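Local coordinates for type VII secretion system protein EssB (Staphylococcus aureus, PDB 4ANN) that probably serves as a membrane component of the type VII (Ess) secretion machinery required for export of EsxA and EsxB, this chain being its cytoplasmic segment, at residues H35-Y38 / L39-Q42; T53-R56 / D57-Q60; V104-P107 / D108-F111; E138-T141 / R142-L146. All coordinates share one frame; numbering follows the deposited sequence.

Contact 1 (H35-Y38 / L39-Q42)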
ATOM      1  N   HIS A  35      12.881   7.346 -21.195  1.00 23.83           N
ATOM      2  CA  HIS A  35      11.675   7.801 -21.863  1.00 27.42           C
ATOM      3  C   HIS A  35      10.455   7.112 -21.300  1.00 29.82           C
ATOM      4  O   HIS A  35       9.326   7.296 -21.725  1.00 43.59           O
ATOM      5  CB  HIS A  35      11.669   7.508 -23.374  1.00 31.91           C
ATOM      6  CG  HIS A  35      11.462   6.037 -23.596  1.00 31.91           C
ATOM      7  ND1 HIS A  35      10.301   5.452 -23.988  1.00 33.80           N
ATOM      8  CD2 HIS A  35      12.364   5.034 -23.430  1.00 29.93           C
ATOM      9  CE1 HIS A  35      10.494   4.153 -24.077  1.00 32.71           C
ATOM     10  NE2 HIS A  35      11.731   3.855 -23.741  1.00 30.36           N
ATOM     11  N   LEU A  36      10.644   6.272 -20.291  1.00 23.70           N
ATOM     12  CA  LEU A  36       9.491   5.714 -19.620  1.00 22.50           C
ATOM     13  C   LEU A  36       9.191   6.415 -18.323  1.00 17.57           C
ATOM     14  O   LEU A  36       8.175   6.126 -17.705  1.00 17.29           O
ATOM     15  CB  LEU A  36       9.752   4.227 -19.369  1.00 23.66           C
ATOM     16  CG  LEU A  36       9.913   3.459 -20.671  1.00 26.05           C
ATOM     17  CD1 LEU A  36      10.443   2.079 -20.393  1.00 26.68           C
ATOM     18  CD2 LEU A  36       8.554   3.400 -21.413  1.00 30.15           C
ATOM     19  N   MET A  37      10.094   7.326 -17.878  0.70 18.23           N
ATOM     20  CA  MET A  37       9.882   7.906 -16.534  0.70 15.74           C
ATOM     21  C   MET A  37       8.591   8.714 -16.473  0.70 13.53           C
ATOM     22  O   MET A  37       7.997   8.888 -15.405  0.70 13.30           O
ATOM     23  CB  MET A  37      11.126   8.685 -16.131  0.70 17.60           C
ATOM     24  CG  MET A  37      12.367   7.835 -15.907  0.70 20.26           C
ATOM     25  SD  MET A  37      12.375   6.795 -14.421  0.70 21.96           S
ATOM     26  CE  MET A  37      11.866   5.247 -15.103  0.70 23.66           C
ATOM     27  N   TYR A  38       8.109   9.220 -17.599  1.00 14.32           N
ATOM     28  CA  TYR A  38       6.834   9.955 -17.647  1.00 15.28           C
ATOM     29  C   TYR A  38       5.697   9.083 -17.115  1.00 12.94           C
ATOM     30  O   TYR A  38       4.689   9.601 -16.648  1.00 13.07           O
ATOM     31  CB  TYR A  38       6.543  10.430 -19.090  1.00 19.39           C
ATOM     32  CG  TYR A  38       5.886   9.385 -19.951  1.00 21.66           C
ATOM     33  CD1 TYR A  38       6.703   8.429 -20.569  1.00 23.89           C
ATOM     34  CD2 TYR A  38       4.497   9.312 -20.157  1.00 25.70           C
ATOM     35  CE1 TYR A  38       6.195   7.414 -21.361  1.00 27.04           C
ATOM     36  CE2 TYR A  38       3.964   8.310 -20.949  1.00 31.00           C
ATOM     37  CZ  TYR A  38       4.822   7.398 -21.529  1.00 31.26           C
ATOM     38  OH  TYR A  38       4.250   6.433 -22.316  1.00 40.08           O
ATOM     39  N   LEU A  39       5.813   7.746 -17.187  1.00 12.66           N
ATOM     40  CA  LEU A  39       4.731   6.877 -16.650  1.00 12.71           C
ATOM     41  C   LEU A  39       4.562   7.109 -15.181  1.00 11.99           C
ATOM     42  O   LEU A  39       3.452   6.811 -14.623  1.00 13.07           O
ATOM     43  CB  LEU A  39       5.025   5.419 -16.930  1.00 14.68           C
ATOM     44  CG  LEU A  39       5.006   5.056 -18.422  1.00 18.00           C
ATOM     45  CD1 LEU A  39       5.430   3.611 -18.641  1.00 24.97           C
ATOM     46  CD2 LEU A  39       3.673   5.350 -19.084  1.00 30.62           C
ATOM     47  N   LEU A  40       5.587   7.568 -14.461  1.00 10.76           N
ATOM     48  CA  LEU A  40       5.460   7.765 -13.021  1.00 10.54           C
ATOM     49  C   LEU A  40       4.594   8.966 -12.707  1.00 10.08           C
ATOM     50  O   LEU A  40       4.191   9.106 -11.528  1.00 12.59           O
ATOM     51  CB  LEU A  40       6.833   7.920 -12.418  1.00 12.28           C
ATOM     52  CG  LEU A  40       7.751   6.722 -12.541  1.00 13.59           C
ATOM     53  CD1 LEU A  40       9.112   6.959 -11.872  1.00 21.12           C
ATOM     54  CD2 LEU A  40       7.098   5.471 -11.937  1.00 16.99           C
ATOM     55  N   GLU A  41       4.277   9.818 -13.672  1.00 10.58           N
ATOM     56  CA  GLU A  41       3.399  10.938 -13.433  1.00 10.75           C
ATOM     57  C   GLU A  41       2.095  10.815 -14.208  1.00 11.29           C
ATOM     58  O   GLU A  41       1.257  11.713 -14.133  1.00 13.92           O
ATOM     59  CB  GLU A  41       4.068  12.304 -13.698  1.00 12.71           C
ATOM     60  CG  GLU A  41       4.383  12.526 -15.171  1.00 15.72           C
ATOM     61  CD  GLU A  41       4.926  13.887 -15.488  1.00 18.94           C
ATOM     62  OE1 GLU A  41       4.959  14.805 -14.642  1.00 18.50           O
ATOM     63  OE2 GLU A  41       5.333  14.053 -16.684  1.00 27.73           O
ATOM     64  N   GLN A  42       1.857   9.730 -14.943  1.00 12.87           N
ATOM     65  CA  GLN A  42       0.616   9.554 -15.654  1.00 12.96           C
ATOM     66  C   GLN A  42      -0.515   9.237 -14.673  1.00 12.06           C
ATOM     67  O   GLN A  42      -0.333   8.429 -13.786  1.00 13.85           O
ATOM     68  CB  GLN A  42       0.774   8.398 -16.653  1.00 16.09           C
ATOM     69  CG  GLN A  42      -0.350   8.256 -17.600  1.00 22.08           C
ATOM     70  CD  GLN A  42      -0.061   7.345 -18.803  1.00 24.06           C
ATOM     71  OE1 GLN A  42       0.435   7.822 -19.839  1.00 41.05           O
ATOM     72  NE2 GLN A  42      -0.357   6.079 -18.618  1.00 31.53           N
TER

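Contact 2 (T53-R56 / D57-Q60)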
ATOM      1  N   THR A  53       9.919  15.867 -12.303  1.00  8.78           N
ATOM      2  CA  THR A  53      10.896  16.850 -12.714  1.00  8.29           C
ATOM      3  C   THR A  53      12.191  16.115 -13.013  1.00  7.87           C
ATOM      4  O   THR A  53      12.460  15.019 -12.477  1.00  8.36           O
ATOM      5  CB  THR A  53      11.111  17.942 -11.663  1.00  9.99           C
ATOM      6  OG1 THR A  53      11.336  17.301 -10.417  1.00 10.94           O
ATOM      7  CG2 THR A  53       9.978  18.914 -11.584  1.00 13.02           C
ATOM      8  N   GLU A  54      13.021  16.712 -13.863  1.00  7.56           N
ATOM      9  CA  GLU A  54      14.275  16.123 -14.281  1.00  7.29           C
ATOM     10  C   GLU A  54      15.398  17.097 -14.015  1.00  7.01           C
ATOM     11  O   GLU A  54      15.432  18.192 -14.606  1.00  7.22           O
ATOM     12  CB  GLU A  54      14.238  15.721 -15.764  1.00  7.89           C
ATOM     13  CG  GLU A  54      15.533  15.002 -16.158  1.00  8.55           C
ATOM     14  CD  GLU A  54      15.715  14.760 -17.642  1.00  9.66           C
ATOM     15  OE1 GLU A  54      14.781  14.945 -18.399  1.00 14.34           O
ATOM     16  OE2 GLU A  54      16.839  14.397 -18.028  1.00 11.64           O
ATOM     17  N   LEU A  55      16.282  16.733 -13.095  1.00  7.05           N
ATOM     18  CA  LEU A  55      17.434  17.495 -12.679  1.00  7.15           C
ATOM     19  C   LEU A  55      18.630  17.063 -13.538  1.00  6.83           C
ATOM     20  O   LEU A  55      18.509  16.264 -14.467  1.00  7.82           O
ATOM     21  CB  LEU A  55      17.649  17.319 -11.201  1.00  7.54           C
ATOM     22  CG  LEU A  55      16.615  17.908 -10.254  1.00  8.35           C
ATOM     23  CD1 LEU A  55      15.289  17.209 -10.253  1.00 10.07           C
ATOM     24  CD2 LEU A  55      17.175  17.909  -8.828  1.00 10.38           C
ATOM     25  N   ARG A  56      19.834  17.585 -13.206  1.00  7.59           N
ATOM     26  CA  ARG A  56      21.013  17.171 -13.974  1.00  7.57           C
ATOM     27  C   ARG A  56      21.246  15.665 -13.894  1.00  7.77           C
ATOM     28  O   ARG A  56      21.444  15.005 -14.929  1.00  8.77           O
ATOM     29  CB  ARG A  56      22.249  17.914 -13.509  1.00  7.68           C
ATOM     30  CG  ARG A  56      22.266  19.375 -13.878  1.00  8.47           C
ATOM     31  CD  ARG A  56      23.358  20.155 -13.138  1.00  9.17           C
ATOM     32  NE  ARG A  56      23.089  20.282 -11.746  1.00  9.91           N
ATOM     33  CZ  ARG A  56      23.819  20.884 -10.837  1.00 11.32           C
ATOM     34  NH1 ARG A  56      24.976  21.402 -11.228  1.00 12.71           N
ATOM     35  NH2 ARG A  56      23.385  20.950  -9.582  1.00 15.23           N
ATOM     36  N   ASP A  57      21.237  15.151 -12.647  1.00  7.91           N
ATOM     37  CA  ASP A  57      21.677  13.772 -12.400  1.00  8.42           C
ATOM     38  C   ASP A  57      20.599  12.899 -11.741  1.00  8.96           C
ATOM     39  O   ASP A  57      20.882  11.776 -11.324  1.00 10.13           O
ATOM     40  CB  ASP A  57      22.969  13.747 -11.608  1.00  9.08           C
ATOM     41  CG  ASP A  57      24.166  14.257 -12.358  1.00  8.87           C
ATOM     42  OD1 ASP A  57      24.143  14.519 -13.578  1.00  9.19           O
ATOM     43  OD2 ASP A  57      25.221  14.419 -11.636  1.00 11.09           O
ATOM     44  N   SER A  58      19.348  13.387 -11.641  1.00  9.03           N
ATOM     45  CA  SER A  58      18.293  12.636 -11.007  1.00  8.57           C
ATOM     46  C   SER A  58      16.961  13.061 -11.628  1.00  8.28           C
ATOM     47  O   SER A  58      16.853  14.095 -12.280  1.00  8.29           O
ATOM     48  CB  SER A  58      18.256  12.818  -9.500  1.00 10.26           C
ATOM     49  OG  SER A  58      17.837  14.136  -9.176  1.00 11.29           O
ATOM     50  N   PHE A  59      15.939  12.251 -11.336  1.00  8.86           N
ATOM     51  CA  PHE A  59      14.575  12.583 -11.492  1.00  8.63           C
ATOM     52  C   PHE A  59      13.983  12.788 -10.111  1.00  8.77           C
ATOM     53  O   PHE A  59      14.383  12.104  -9.126  1.00 10.56           O
ATOM     54  CB  PHE A  59      13.790  11.484 -12.179  1.00  9.99           C
ATOM     55  CG  PHE A  59      14.213  11.170 -13.599  1.00 12.00           C
ATOM     56  CD1 PHE A  59      13.718  11.905 -14.659  1.00 14.65           C
ATOM     57  CD2 PHE A  59      15.126  10.170 -13.891  1.00 15.25           C
ATOM     58  CE1 PHE A  59      14.072  11.688 -15.963  1.00 18.88           C
ATOM     59  CE2 PHE A  59      15.499   9.935 -15.186  1.00 19.03           C
ATOM     60  CZ  PHE A  59      14.992  10.679 -16.227  1.00 21.71           C
ATOM     61  N   GLN A  60      13.040  13.710  -9.971  1.00  8.58           N
ATOM     62  CA  GLN A  60      12.312  13.863  -8.709  1.00  9.05           C
ATOM     63  C   GLN A  60      10.819  13.744  -9.003  1.00  9.37           C
ATOM     64  O   GLN A  60      10.293  14.128 -10.049  1.00 10.08           O
ATOM     65  CB  GLN A  60      12.672  15.168  -7.994  1.00 10.87           C
ATOM     66  CG  GLN A  60      14.042  15.137  -7.369  1.00 13.14           C
ATOM     67  CD  GLN A  60      14.462  16.415  -6.652  1.00 14.14           C
ATOM     68  OE1 GLN A  60      13.750  17.386  -6.697  1.00 18.46           O
ATOM     69  NE2 GLN A  60      15.588  16.348  -5.970  1.00 18.57           N
TER
HETATM   70  O   HOH W   1       8.702  16.713  -9.219  1.00 15.39           O
HETATM   71  O   HOH W   2      11.890  18.734  -8.105  1.00 15.82           O

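Contact 3 (V104-P107 / D108-F111)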
ATOM      1  N   VAL A 104       3.912  -0.387  -2.886  1.00  8.77           N
ATOM      2  CA  VAL A 104       4.243  -0.824  -1.553  1.00  9.03           C
ATOM      3  C   VAL A 104       2.974  -0.781  -0.708  1.00  7.58           C
ATOM      4  O   VAL A 104       2.302   0.234  -0.723  1.00  9.26           O
ATOM      5  CB  VAL A 104       5.303   0.106  -0.934  1.00 10.34           C
ATOM      6  CG1 VAL A 104       5.570  -0.245   0.509  1.00 12.03           C
ATOM      7  CG2 VAL A 104       6.556   0.111  -1.815  1.00 13.96           C
ATOM      8  N   LEU A 105       2.683  -1.828   0.036  1.00  7.29           N
ATOM      9  CA  LEU A 105       1.523  -1.868   0.937  1.00  6.97           C
ATOM     10  C   LEU A 105       1.978  -1.502   2.329  1.00  6.74           C
ATOM     11  O   LEU A 105       2.683  -2.292   3.005  1.00  7.66           O
ATOM     12  CB  LEU A 105       0.841  -3.211   0.924  1.00  7.36           C
ATOM     13  CG  LEU A 105      -0.455  -3.262   1.697  1.00  7.61           C
ATOM     14  CD1 LEU A 105      -1.503  -2.360   1.074  1.00  8.37           C
ATOM     15  CD2 LEU A 105      -0.981  -4.688   1.806  1.00  9.84           C
ATOM     16  N   ALA A 106       1.629  -0.319   2.839  1.00  6.55           N
ATOM     17  CA  ALA A 106       2.043   0.153   4.154  1.00  6.30           C
ATOM     18  C   ALA A 106       1.221   1.360   4.538  1.00  6.12           C
ATOM     19  O   ALA A 106       0.665   2.036   3.647  1.00  6.61           O
ATOM     20  CB  ALA A 106       3.525   0.579   4.156  1.00  8.25           C
ATOM     21  N   PRO A 107       1.137   1.692   5.813  1.00  6.37           N
ATOM     22  CA  PRO A 107       0.287   2.844   6.235  1.00  6.36           C
ATOM     23  C   PRO A 107       0.610   4.133   5.520  1.00  6.42           C
ATOM     24  O   PRO A 107      -0.308   4.852   5.099  1.00  8.06           O
ATOM     25  CB  PRO A 107       0.521   2.914   7.734  1.00  6.94           C
ATOM     26  CG  PRO A 107       0.827   1.487   8.134  1.00  7.50           C
ATOM     27  CD  PRO A 107       1.631   0.950   6.989  1.00  7.23           C
ATOM     28  N   ASP A 108       1.886   4.448   5.374  0.80  7.03           N
ATOM     29  CA  ASP A 108       2.277   5.726   4.769  0.80  8.24           C
ATOM     30  C   ASP A 108       2.227   5.695   3.254  0.80  7.56           C
ATOM     31  O   ASP A 108       2.541   6.693   2.590  0.80  9.92           O
ATOM     32  CB  ASP A 108       3.666   6.154   5.239  0.80 10.58           C
ATOM     33  CG  ASP A 108       4.785   5.216   4.890  0.80 13.08           C
ATOM     34  OD1 ASP A 108       4.597   4.070   4.466  0.80 17.17           O
ATOM     35  OD2 ASP A 108       5.943   5.643   5.121  0.80 27.41           O
ATOM     36  N   GLU A 109       1.853   4.573   2.660  1.00  6.57           N
ATOM     37  CA  GLU A 109       1.742   4.327   1.256  1.00  6.60           C
ATOM     38  C   GLU A 109       0.292   4.164   0.794  1.00  6.61           C
ATOM     39  O   GLU A 109       0.082   4.001  -0.419  1.00  7.65           O
ATOM     40  CB  GLU A 109       2.579   3.088   0.881  1.00  7.11           C
ATOM     41  CG  GLU A 109       4.052   3.318   0.964  1.00  7.54           C
ATOM     42  CD  GLU A 109       4.585   4.121  -0.220  1.00  8.27           C
ATOM     43  OE1 GLU A 109       3.847   4.280  -1.203  1.00  8.64           O
ATOM     44  OE2 GLU A 109       5.774   4.574  -0.121  1.00 10.38           O
ATOM     45  N   LEU A 110      -0.644   4.150   1.699  1.00  6.53           N
ATOM     46  CA  LEU A 110      -2.002   3.772   1.422  1.00  6.44           C
ATOM     47  C   LEU A 110      -2.955   4.916   1.786  1.00  5.99           C
ATOM     48  O   LEU A 110      -2.960   5.421   2.908  1.00  6.54           O
ATOM     49  CB  LEU A 110      -2.374   2.530   2.248  1.00  6.13           C
ATOM     50  CG  LEU A 110      -3.790   2.016   2.062  1.00  6.64           C
ATOM     51  CD1 LEU A 110      -4.083   1.633   0.630  1.00  8.05           C
ATOM     52  CD2 LEU A 110      -4.005   0.797   2.980  1.00  7.43           C
ATOM     53  N   PHE A 111      -3.788   5.243   0.819  1.00  6.07           N
ATOM     54  CA  PHE A 111      -4.825   6.250   0.924  1.00  6.19           C
ATOM     55  C   PHE A 111      -6.129   5.679   0.377  1.00  6.12           C
ATOM     56  O   PHE A 111      -6.119   4.635  -0.285  1.00  7.00           O
ATOM     57  CB  PHE A 111      -4.462   7.521   0.131  1.00  7.59           C
ATOM     58  CG  PHE A 111      -3.187   8.180   0.619  1.00  7.31           C
ATOM     59  CD1 PHE A 111      -1.957   7.669   0.267  1.00  7.98           C
ATOM     60  CD2 PHE A 111      -3.238   9.276   1.430  1.00  8.51           C
ATOM     61  CE1 PHE A 111      -0.794   8.253   0.699  1.00 10.25           C
ATOM     62  CE2 PHE A 111      -2.075   9.875   1.888  1.00 10.18           C
ATOM     63  CZ  PHE A 111      -0.848   9.356   1.522  1.00 10.77           C
TER
HETATM   64  O   HOH W   3       3.063   2.327  -3.092  1.00  9.26           O
HETATM   65  O   HOH W   4      -0.222   0.990  -0.081  1.00 11.54           O
HETATM   66  O   HOH W   5      -1.133   7.281   4.199  1.00 11.81           O

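Contact 4 (E138-T141 / R142-L146)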
ATOM      1  N   GLU A 138       4.332 -11.965   1.374  0.57 11.76           N
ATOM      2  CA  GLU A 138       4.613 -10.716   2.066  0.57 11.71           C
ATOM      3  C   GLU A 138       3.497  -9.704   1.890  0.57 10.37           C
ATOM      4  O   GLU A 138       3.239  -8.871   2.773  0.57 11.98           O
ATOM      5  CB  GLU A 138       6.008 -10.239   1.600  0.57 12.87           C
ATOM      6  CG  GLU A 138       6.146  -8.778   1.940  0.57 13.30           C
ATOM      7  CD  GLU A 138       6.849  -8.070   3.042  0.57 17.20           C
ATOM      8  OE1 GLU A 138       6.553  -8.118   4.232  0.57 24.26           O
ATOM      9  OE2 GLU A 138       7.753  -7.286   2.666  0.57 22.45           O
ATOM     10  N   PHE A 139       2.740  -9.730   0.793  1.00  9.87           N
ATOM     11  CA  PHE A 139       1.523  -8.938   0.654  1.00  9.60           C
ATOM     12  C   PHE A 139       0.508  -9.352   1.736  1.00  8.67           C
ATOM     13  O   PHE A 139      -0.122  -8.506   2.405  1.00  8.57           O
ATOM     14  CB  PHE A 139       0.925  -9.157  -0.747  1.00 10.72           C
ATOM     15  CG  PHE A 139      -0.363  -8.353  -0.950  1.00 11.18           C
ATOM     16  CD1 PHE A 139      -0.336  -7.027  -1.286  1.00 14.21           C
ATOM     17  CD2 PHE A 139      -1.615  -8.937  -0.748  1.00 14.88           C
ATOM     18  CE1 PHE A 139      -1.460  -6.250  -1.493  1.00 16.08           C
ATOM     19  CE2 PHE A 139      -2.749  -8.170  -0.941  1.00 15.54           C
ATOM     20  CZ  PHE A 139      -2.713  -6.842  -1.225  1.00 17.68           C
ATOM     21  N   LEU A 140       0.354 -10.641   1.956  1.00  8.45           N
ATOM     22  CA  LEU A 140      -0.572 -11.126   2.982  1.00  8.02           C
ATOM     23  C   LEU A 140      -0.133 -10.691   4.358  1.00  8.13           C
ATOM     24  O   LEU A 140      -0.992 -10.269   5.149  1.00  8.01           O
ATOM     25  CB  LEU A 140      -0.705 -12.645   2.877  1.00  8.50           C
ATOM     26  CG  LEU A 140      -1.660 -13.252   3.871  1.00  8.87           C
ATOM     27  CD1 LEU A 140      -3.074 -12.620   3.732  1.00  9.88           C
ATOM     28  CD2 LEU A 140      -1.723 -14.772   3.667  1.00 11.72           C
ATOM     29  N   THR A 141       1.149 -10.800   4.700  1.00  8.20           N
ATOM     30  CA  THR A 141       1.591 -10.361   6.018  1.00  8.55           C
ATOM     31  C   THR A 141       1.289  -8.879   6.212  1.00  6.86           C
ATOM     32  O   THR A 141       0.847  -8.450   7.280  1.00  7.24           O
ATOM     33  CB  THR A 141       3.106 -10.621   6.144  1.00  9.91           C
ATOM     34  OG1 THR A 141       3.298 -12.030   6.151  1.00 15.89           O
ATOM     35  CG2 THR A 141       3.669 -10.060   7.426  1.00 10.53           C
ATOM     36  N   ARG A 142       1.602  -8.071   5.199  1.00  7.06           N
ATOM     37  CA  ARG A 142       1.346  -6.623   5.295  1.00  6.46           C
ATOM     38  C   ARG A 142      -0.148  -6.325   5.423  1.00  6.41           C
ATOM     39  O   ARG A 142      -0.558  -5.444   6.206  1.00  6.65           O
ATOM     40  CB  ARG A 142       1.996  -5.924   4.118  1.00  6.64           C
ATOM     41  CG  ARG A 142       3.492  -5.907   4.183  1.00  7.55           C
ATOM     42  CD  ARG A 142       4.146  -5.433   2.879  1.00  9.02           C
ATOM     43  NE  ARG A 142       5.557  -5.234   3.120  1.00 10.93           N
ATOM     44  CZ  ARG A 142       6.117  -4.110   3.538  1.00 12.04           C
ATOM     45  NH1 ARG A 142       5.456  -2.948   3.673  1.00 10.83           N
ATOM     46  NH2 ARG A 142       7.403  -4.103   3.771  1.00 17.86           N
ATOM     47  N   TYR A 143      -0.995  -7.035   4.685  1.00  6.24           N
ATOM     48  CA  TYR A 143      -2.445  -6.846   4.797  1.00  6.13           C
ATOM     49  C   TYR A 143      -2.928  -7.187   6.203  1.00  5.81           C
ATOM     50  O   TYR A 143      -3.700  -6.446   6.815  1.00  5.91           O
ATOM     51  CB  TYR A 143      -3.108  -7.664   3.677  1.00  7.03           C
ATOM     52  CG  TYR A 143      -4.521  -7.325   3.351  1.00  7.22           C
ATOM     53  CD1 TYR A 143      -5.359  -6.441   4.013  1.00  8.39           C
ATOM     54  CD2 TYR A 143      -5.075  -7.942   2.246  1.00 14.16           C
ATOM     55  CE1 TYR A 143      -6.660  -6.228   3.619  1.00  8.35           C
ATOM     56  CE2 TYR A 143      -6.383  -7.729   1.837  1.00 15.42           C
ATOM     57  CZ  TYR A 143      -7.165  -6.834   2.518  1.00 10.51           C
ATOM     58  OH  TYR A 143      -8.478  -6.621   2.111  1.00 12.89           O
ATOM     59  N   LYS A 144      -2.449  -8.303   6.756  1.00  6.02           N
ATOM     60  CA  LYS A 144      -2.770  -8.673   8.104  1.00  6.26           C
ATOM     61  C   LYS A 144      -2.385  -7.587   9.093  1.00  6.00           C
ATOM     62  O   LYS A 144      -3.134  -7.258  10.020  1.00  5.99           O
ATOM     63  CB  LYS A 144      -2.084  -9.993   8.477  1.00  6.67           C
ATOM     64  CG  LYS A 144      -2.645 -11.211   7.788  1.00  6.93           C
ATOM     65  CD  LYS A 144      -1.820 -12.455   7.986  1.00  7.49           C
ATOM     66  CE  LYS A 144      -2.516 -13.693   7.499  1.00  8.20           C
ATOM     67  NZ  LYS A 144      -1.656 -14.913   7.693  1.00  9.74           N
ATOM     68  N   ALA A 145      -1.178  -7.045   8.919  1.00  5.81           N
ATOM     69  CA  ALA A 145      -0.705  -5.999   9.801  1.00  5.99           C
ATOM     70  C   ALA A 145      -1.592  -4.754   9.718  1.00  5.47           C
ATOM     71  O   ALA A 145      -1.889  -4.133  10.752  1.00  6.11           O
ATOM     72  CB  ALA A 145       0.739  -5.667   9.532  1.00  5.94           C
ATOM     73  N   LEU A 146      -2.033  -4.386   8.536  1.00  5.61           N
ATOM     74  CA  LEU A 146      -2.970  -3.279   8.395  1.00  5.46           C
ATOM     75  C   LEU A 146      -4.279  -3.540   9.136  1.00  5.61           C
ATOM     76  O   LEU A 146      -4.834  -2.665   9.795  1.00  6.14           O
ATOM     77  CB  LEU A 146      -3.268  -2.960   6.919  1.00  6.25           C
ATOM     78  CG  LEU A 146      -2.100  -2.377   6.109  1.00  6.37           C
ATOM     79  CD1 LEU A 146      -2.512  -2.247   4.656  1.00  7.85           C
ATOM     80  CD2 LEU A 146      -1.642  -1.049   6.615  1.00  6.92           C
TER
HETATM   81  O   HOH W   6       8.762  -6.753   5.030  1.00 38.01           O

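Contact 1 (H35-Y38 / L39-Q42)
The ring of Tyr38 carries Leu39 over one face and has Gln42 approaching obliquely near its outer end, around a short 3-10 turn centred on Tyr38-Leu40, in the loop between strands 21-25 and 50-54. Leu39 CG makes a CH-pi contact, 4.1 Å from the centroid of the Tyr38 ring and 19° off its normal. Its methyl Leu39 CD2 reaches farther out, to 3.4 Å from Tyr38 CZ. At the ring edge, in plane, lies the backbone oxygen of His35. Tyr38 CG stands between its own backbone N and carbonyl carbon (chi1 84°), which turns the ring back over the chain and brings it above Leu39 N. Gln42 runs alongside with its amide plane steeply inclined to the ring, and its OE1 lies 3.7 Å from Tyr38 CE2.

Beneath these side chains the turn is held by three successive backbone bonds of the i to i+3 type: Leu39 N to Leu36 O, Leu40 N to Met37 O and Glu41 N to Tyr38 O. Leu40 is turned to the protein interior, touching Ile61 and Leu125, whereas Tyr38 and Gln42 occupy the exposed side. Glu41 OE1 accepts a hydrogen bond from Leu52 N, tying the turn to strand 50-54. On the flank of the turn, Leu36 and Leu39 point the same way, with Leu36 CD2 4.2 Å from Leu39 CD1.

Contact 2 (T53-R56 / D57-Q60)
Glu54 and Phe59 lie side by side and point the same way on one face of a beta hairpin, strands 50-54 and 58-63, while Thr53 and Gln60 occupy the other face. Glu54 and Phe59 form a non-hydrogen-bonded antiparallel pair. With CG trans to the backbone N (chi1 -176°) and the chain extended beyond it, Glu54 stretches past the ring, its CG 3.6 Å from Phe59 CE1. The carboxylate plane is turned 35° from that of the ring, and its OE2 forms a salt bridge with Lys26.

On the opposite face Leu55 meets Gln60 at about a right angle: both leucine methyls touch the amide end of Gln60, Leu55 CD2 coming to 3.6 Å from Gln60 NE2. That NE2 also donates to Glu23 OE1 of the neighbouring strand. Thr53 slants across the base of Gln60, its OG1 3.5 Å from Gln60 CB, and one water links Thr53 OG1 (2.8 Å) to Gln60 OE1, to which it donates.

Thr53 and Gln60 are a hydrogen-bonded pair, N to O in both directions, and Leu55 N closes the hairpin on Ser58 O at 2.8 Å. Arg56 and Asp57 form the corner of the tight turn. Ser58 N is buried there without a partner in the model, so the turn is held from one side of its last pair. Glu54 thus offers its CB and CG to the ring and Gln60 its CB, CG and amide to Thr53 and Leu55, while their polar ends are also taken up by Lys26, Glu23 and water.

Contact 3 (V104-P107 / D108-F111)
Glu109 folds back over Val104 at a tight beta turn, Ala106 to Glu109, that leads into strand 110-112. Its CB sits 3.3 Å from Val104 O, also close to Ala106 O. The next carbon, Glu109 CG, lies 3.9 Å from Val104 CG1, and CD passes over Val104 CB, the two side chains meeting at a slant. A bend at chi2 (-77°) swings the carboxylate back along the valine. There Glu109 OE1 is hydrogen-bonded to a water 2.8 Å away, which accepts from Val104 N; OE2 is hydrogen-bonded to Thr122 OG1.

The turn itself is closed by Glu109 N on Ala106 O at 3.0 Å, with Pro107 and Asp108 at the corners. A weaker bond follows from Leu110 N to Pro107 O. Leu105 and Leu110 face helix 136-151 and both touch Leu146, while Pro107 also packs on Phe157 of helix 157-162. A second water donates to Val104 O and, weakly, to Glu109 O. A third joins Pro107 O (2.7 Å) to Leu110 O and hovers 3.4 Å above the plane of the Phe111 ring, toward its rim.

Contact 4 (E138-T141 / R142-L146)
Residues 138-141 and 142-146 are consecutive turns of helix 136-151, joined by four i to i+4 backbone bonds: Arg142 N to Glu138 O, Tyr143 N to Phe139 O, Lys144 N to Leu140 O and Ala145 N to Thr141 O. The backbone angles are regular alpha-helical throughout.

The side chains pair at the same spacing. Glu138 bends back toward Arg142, which runs extended from CG to NE, and the two form a salt bridge with Arg142 NE 3.0 Å from Glu138 OE2. The oxygen lies at the edge of the guanidinium, near its plane, but is itself met from above the carboxylate plane; the two flat groups are 81° apart. A weak bond from Arg142 NH2 and a water that donates to OE2 share the same oxygen. Glu138 is modelled in two conformers and these bonds are made by the one described, so their permanence is doubtful. Arg142 has another partner, its NH1 bonding to Leu105 O.

Phe139 and Tyr143 point the same way, rings oblique at 69° with centroids 5.9 Å apart and closest carbons, Phe139 CE2 and Tyr143 CD2, at 4.0 Å. Both also touch Leu183 of helix 183-192, and Tyr143 OH bonds to Leu87 O. Leu140 CG rests 3.8 Å from Lys144 CE. The lysine, extended beyond CG, carries NZ past the leucine to the carbonyl oxygens of Ile178 and Ala180. Long basic side chains here thus cover a helix flank with their carbons, while Arg142 NH1 and Lys144 NZ bind main-chain oxygens of other parts of the fold.

Overall arrangement
Contacts 1 and 2 share one end of the molecule, where Met37 packs on Phe59 and the 3-10 turn backs the hairpin; contact 2 is mostly surface, contact 1 half turned inward through Met37, Leu39 and Leu40. Contact 3 lies about 3 Å from the chain's centre, by centres, and contact 4 adjoins it, Leu105 packing against Phe139 and Leu146; together they have one exposed touching residue. The chemistry of the four differs with place: contact 1 has i to i+3 backbone bonds with a CH-pi contact on its outer side, contact 2 strand bonds, contact 3 adds waters to a beta-turn bond, and contact 4 adds oblique aromatic packing and an ion pair seen in one conformer to helix bonds.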